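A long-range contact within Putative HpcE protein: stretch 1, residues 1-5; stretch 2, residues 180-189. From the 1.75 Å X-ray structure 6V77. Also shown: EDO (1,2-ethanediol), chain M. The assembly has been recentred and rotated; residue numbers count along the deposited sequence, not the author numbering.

Stretch 1 (1-5) MRLIN
Stretch 2, residues 180-189: GPELVTVDEL

The amino terminus of this chain is held by an antiparallel strand pairing reinforced at the Met1 end by a cluster of charges, a compact example of how a β-ladder and an ion-pair cluster can fix a terminus, with contacts between residues at least 177 apart in sequence. Residues 2-5 are extended, with phi from -94° to -144° and psi from 114° to 150°, and they run at 161° to the strand through Leu183 (phi/psi -88°/133°) and Val184 (-120°/121°), the axes approaching to 4.5 Å.

Register follows from two bridges. Leu3 and Leu183 form the hydrogen-bonded pair, CA to CA 5.0 Å, with Leu3 N to Leu183 O at 2.9 Å and Leu183 N to Leu3 O at 2.8 Å. Arg2 and Val184 form the adjacent non-hydrogen-bonded pair, CA to CA 4.7 Å. One step further, Thr185 N donates to Met1 O at 2.9 Å. Alongside these bonds, Arg2 CA lies 3.1 Å from Leu183 O and Glu182 CA 3.1 Å from Leu3 O, both CA-H...O contacts. Beyond the ladder, a water links the two stretches, accepting from Asn5 N (2.8 Å) and donating to Pro181 O (2.7 Å). Pro181, preceded by a cis peptide bond, marks a corner in the chain.

Alternation places the two pairs on different faces. Leu3 (chi1 m, chi2 t) and Leu183 (chi1 t, chi2 p) share one face, buried, with Leu3 CD1 4.1 Å from Leu183 CD2. Arg2 and Val184 (chi1 t) occupy the other face. The Arg2 side chain, m, t, t with chi4 -114°, extends between two carboxylates near its guanidinium plane: salt bridges join Arg2 NH1 to Glu182 OE1 and Arg2 NE to Glu188 OE1, each 3.3 Å. Val184 CG2 covers one guanidinium face, 3.5 Å from Arg2 NH1. Ile4 (t, t) meets Glu182 (m, t, chi3 -11°), Ile4 CB lying 4.1 Å from Glu182 CG.

After Thr185 (-74°/162°) comes a 3-10 segment, 186-188 (phi -64° to -83°, psi -32° to -5°), with Glu188 N bonded to Thr185 O at 3.1 Å. Glu188 (chi1 m, chi2 -138°, chi3 -2°) serves two cations: besides Arg2, the terminal ammonium, Met1 N, forms a hydrogen-bonded salt bridge with Glu188 OE2 at 2.5 Å. Met1 N also donates to Thr185 OG1 (2.8 Å), and that hydroxyl, at chi1 p, donates onward to Asp187 OD1 at 2.6 Å. A 1,2-ethanediol, probably from the crystallisation liquor, joins in: its O1 receives a weak hydrogen bond from Met1 N (2.9 Å) and donates to Asp187 OD2 (2.7 Å). The Met1 side chain is t, t, m.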

ATOM      1  N   MET B   1      21.087  -9.808  15.877  1.00 23.70           N
ATOM      2  CA  MET B   1      21.595  -9.602  14.531  1.00 22.74           C
ATOM      3  C   MET B   1      21.137  -8.214  14.057  1.00 28.17           C
ATOM      4  O   MET B   1      20.067  -7.749  14.449  1.00 24.69           O
ATOM      5  CB  MET B   1      21.090 -10.705  13.595  1.00 29.53           C
ATOM      6  CG  MET B   1      21.113 -10.359  12.137  1.00 29.76           C
ATOM      7  SD  MET B   1      20.381 -11.674  11.131  1.00 30.81           S
ATOM      8  CE  MET B   1      21.542 -12.976  11.443  1.00 27.07           C
ATOM      9  N   ARG B   2      21.951  -7.558  13.229  1.00 24.10           N
ATOM     10  CA  ARG B   2      21.604  -6.266  12.647  1.00 22.64           C
ATOM     11  C   ARG B   2      21.868  -6.304  11.155  1.00 22.87           C
ATOM     12  O   ARG B   2      22.892  -6.827  10.713  1.00 25.49           O
ATOM     13  CB  ARG B   2      22.402  -5.119  13.303  1.00 23.76           C
ATOM     14  CG  ARG B   2      22.015  -4.870  14.733  1.00 27.49           C
ATOM     15  CD  ARG B   2      22.864  -3.780  15.416  1.00 31.72           C
ATOM     16  NE  ARG B   2      22.349  -3.564  16.760  1.00 31.72           N
ATOM     17  CZ  ARG B   2      21.782  -2.439  17.176  1.00 37.66           C
ATOM     18  NH1 ARG B   2      21.687  -1.386  16.364  1.00 43.55           N
ATOM     19  NH2 ARG B   2      21.308  -2.372  18.400  1.00 37.26           N
ATOM     20  N   LEU B   3      20.955  -5.713  10.384  1.00 21.28           N
ATOM     21  CA  LEU B   3      21.043  -5.649   8.932  1.00 23.02           C
ATOM     22  C   LEU B   3      21.016  -4.188   8.497  1.00 22.95           C
ATOM     23  O   LEU B   3      20.400  -3.342   9.158  1.00 21.96           O
ATOM     24  CB  LEU B   3      19.874  -6.389   8.247  1.00 21.92           C
ATOM     25  CG  LEU B   3      19.671  -7.866   8.619  1.00 23.71           C
ATOM     26  CD1 LEU B   3      18.524  -8.444   7.808  1.00 26.86           C
ATOM     27  CD2 LEU B   3      20.941  -8.605   8.350  1.00 26.90           C
ATOM     28  N   ILE B   4      21.676  -3.901   7.376  1.00 23.31           N
ATOM     29  CA  ILE B   4      21.692  -2.553   6.816  1.00 24.28           C
ATOM     30  C   ILE B   4      21.687  -2.671   5.296  1.00 23.33           C
ATOM     31  O   ILE B   4      22.376  -3.519   4.716  1.00 24.63           O
ATOM     32  CB  ILE B   4      22.892  -1.732   7.336  1.00 25.12           C
ATOM     33  CG1 ILE B   4      22.793  -0.253   6.905  1.00 24.75           C
ATOM     34  CG2 ILE B   4      24.223  -2.353   6.934  1.00 25.90           C
ATOM     35  CD1 ILE B   4      23.890   0.626   7.539  1.00 26.45           C
ATOM     36  N   ASN B   5      20.881  -1.833   4.665  1.00 24.62           N
ATOM     37  CA  ASN B   5      20.744  -1.771   3.215  1.00 23.21           C
ATOM     38  C   ASN B   5      21.706  -0.691   2.726  1.00 24.52           C
ATOM     39  O   ASN B   5      21.552   0.477   3.079  1.00 27.52           O
ATOM     40  CB  ASN B   5      19.282  -1.453   2.866  1.00 26.27           C
ATOM     41  CG  ASN B   5      19.044  -1.259   1.380  1.00 26.57           C
ATOM     42  OD1 ASN B   5      19.941  -1.480   0.570  1.00 30.69           O
ATOM     43  ND2 ASN B   5      17.831  -0.815   1.017  1.00 25.88           N
ATOM     44  N   GLY B 180      15.314   3.379   9.252  1.00 21.37           N
ATOM     45  CA  GLY B 180      16.698   2.990   9.387  1.00 21.53           C
ATOM     46  C   GLY B 180      17.339   3.529  10.644  1.00 22.30           C
ATOM     47  O   GLY B 180      16.653   4.010  11.551  1.00 22.39           O
ATOM     48  N   PRO B 181      18.681   3.446  10.736  1.00 22.00           N
ATOM     49  CA  PRO B 181      19.575   2.955   9.681  1.00 22.18           C
ATOM     50  C   PRO B 181      19.638   1.434   9.557  1.00 24.88           C
ATOM     51  O   PRO B 181      19.982   0.939   8.484  1.00 24.84           O
ATOM     52  CB  PRO B 181      20.943   3.496  10.109  1.00 26.44           C
ATOM     53  CG  PRO B 181      20.848   3.554  11.604  1.00 29.99           C
ATOM     54  CD  PRO B 181      19.433   4.007  11.874  1.00 22.73           C
ATOM     55  N   GLU B 182      19.323   0.714  10.630  1.00 23.54           N
ATOM     56  CA  GLU B 182      19.534  -0.730  10.677  1.00 21.62           C
ATOM     57  C   GLU B 182      18.277  -1.442  11.119  1.00 21.08           C
ATOM     58  O   GLU B 182      17.464  -0.892  11.860  1.00 25.38           O
ATOM     59  CB  GLU B 182      20.673  -1.087  11.641  1.00 22.39           C
ATOM     60  CG  GLU B 182      21.988  -0.590  11.142  1.00 24.72           C
ATOM     61  CD  GLU B 182      23.128  -0.742  12.132  1.00 33.50           C
ATOM     62  OE1 GLU B 182      22.909  -1.052  13.326  1.00 31.58           O
ATOM     63  OE2 GLU B 182      24.265  -0.528  11.685  1.00 33.21           O
ATOM     64  N   LEU B 183      18.126  -2.687  10.661  1.00 21.36           N
ATOM     65  CA  LEU B 183      17.137  -3.578  11.238  1.00 23.87           C
ATOM     66  C   LEU B 183      17.801  -4.284  12.404  1.00 24.12           C
ATOM     67  O   LEU B 183      18.927  -4.776  12.262  1.00 24.33           O
ATOM     68  CB  LEU B 183      16.642  -4.598  10.215  1.00 21.59           C
ATOM     69  CG  LEU B 183      15.477  -5.474  10.690  1.00 28.69           C
ATOM     70  CD1 LEU B 183      14.179  -4.720  10.592  1.00 28.54           C
ATOM     71  CD2 LEU B 183      15.400  -6.747   9.856  1.00 30.22           C
ATOM     72  N   VAL B 184      17.113  -4.337  13.544  1.00 20.74           N
ATOM     73  CA  VAL B 184      17.647  -4.938  14.767  1.00 21.11           C
ATOM     74  C   VAL B 184      16.729  -6.084  15.168  1.00 21.06           C
ATOM     75  O   VAL B 184      15.533  -5.863  15.394  1.00 22.88           O
ATOM     76  CB  VAL B 184      17.749  -3.911  15.907  1.00 21.37           C
ATOM     77  CG1 VAL B 184      18.421  -4.537  17.131  1.00 23.32           C
ATOM     78  CG2 VAL B 184      18.527  -2.681  15.436  1.00 24.99           C
ATOM     79  N   THR B 185      17.270  -7.305  15.264  1.00 21.83           N
ATOM     80  CA  THR B 185      16.378  -8.417  15.559  1.00 22.73           C
ATOM     81  C   THR B 185      15.957  -8.384  17.029  1.00 24.17           C
ATOM     82  O   THR B 185      16.585  -7.742  17.873  1.00 23.10           O
ATOM     83  CB  THR B 185      17.029  -9.761  15.216  1.00 22.29           C
ATOM     84  OG1 THR B 185      18.258  -9.920  15.931  1.00 21.99           O
ATOM     85  CG2 THR B 185      17.292  -9.872  13.716  1.00 27.63           C
ATOM     86  N   VAL B 186      14.873  -9.106  17.320  1.00 24.41           N
ATOM     87  CA  VAL B 186      14.180  -8.995  18.604  1.00 29.49           C
ATOM     88  C   VAL B 186      15.062  -9.449  19.779  1.00 26.70           C
ATOM     89  O   VAL B 186      14.975  -8.903  20.889  1.00 27.47           O
ATOM     90  CB  VAL B 186      12.864  -9.795  18.482  1.00 25.91           C
ATOM     91  CG1 VAL B 186      12.067  -9.804  19.756  1.00 30.84           C
ATOM     92  CG2 VAL B 186      12.014  -9.233  17.315  1.00 28.83           C
ATOM     93  N   ASP B 187      15.956 -10.415  19.550  1.00 23.71           N
ATOM     94  CA  ASP B 187      16.790 -10.951  20.623  1.00 24.83           C
ATOM     95  C   ASP B 187      17.811  -9.949  21.139  1.00 27.86           C
ATOM     96  O   ASP B 187      18.398 -10.175  22.203  1.00 29.70           O
ATOM     97  CB  ASP B 187      17.519 -12.207  20.144  1.00 26.34           C
ATOM     98  CG  ASP B 187      18.280 -11.964  18.861  1.00 39.95           C
ATOM     99  OD1 ASP B 187      17.653 -11.520  17.880  1.00 43.94           O
ATOM    100  OD2 ASP B 187      19.502 -12.192  18.839  1.00 44.77           O
ATOM    101  N   GLU B 188      18.052  -8.864  20.406  1.00 26.31           N
ATOM    102  CA  GLU B 188      18.930  -7.801  20.879  1.00 28.98           C
ATOM    103  C   GLU B 188      18.227  -6.811  21.794  1.00 30.90           C
ATOM    104  O   GLU B 188      18.881  -5.898  22.310  1.00 32.19           O
ATOM    105  CB  GLU B 188      19.514  -7.035  19.689  1.00 24.83           C
ATOM    106  CG  GLU B 188      20.192  -7.937  18.684  1.00 33.68           C
ATOM    107  CD  GLU B 188      21.491  -7.358  18.172  1.00 37.13           C
ATOM    108  OE1 GLU B 188      21.841  -6.216  18.573  1.00 42.03           O
ATOM    109  OE2 GLU B 188      22.156  -8.042  17.366  1.00 34.41           O
ATOM    110  N   LEU B 189      16.934  -6.936  21.972  1.00 30.09           N
ATOM    111  CA  LEU B 189      16.209  -5.948  22.764  1.00 27.41           C
ATOM    112  C   LEU B 189      16.000  -6.488  24.173  1.00 27.75           C
ATOM    113  O   LEU B 189      15.517  -7.623  24.334  1.00 28.84           O
ATOM    114  CB  LEU B 189      14.862  -5.623  22.114  1.00 28.80           C
ATOM    115  CG  LEU B 189      14.883  -5.333  20.603  1.00 27.55           C
ATOM    116  CD1 LEU B 189      13.481  -5.250  20.023  1.00 30.70           C
ATOM    117  CD2 LEU B 189      15.668  -4.063  20.305  1.00 28.24           C
TER
HETATM  118  C1  EDO M 303      21.889 -12.829  16.957  1.00 57.79           C
HETATM  119  O1  EDO M 303      20.576 -12.659  16.415  1.00 45.05           O
HETATM  120  C2  EDO M 303      22.866 -13.194  15.848  1.00 62.83           C
HETATM  121  O2  EDO M 303      23.716 -12.072  15.593  1.00 69.91           O
HETATM  122  O   HOH W   1      19.081  -0.243   6.176  1.00 21.06           O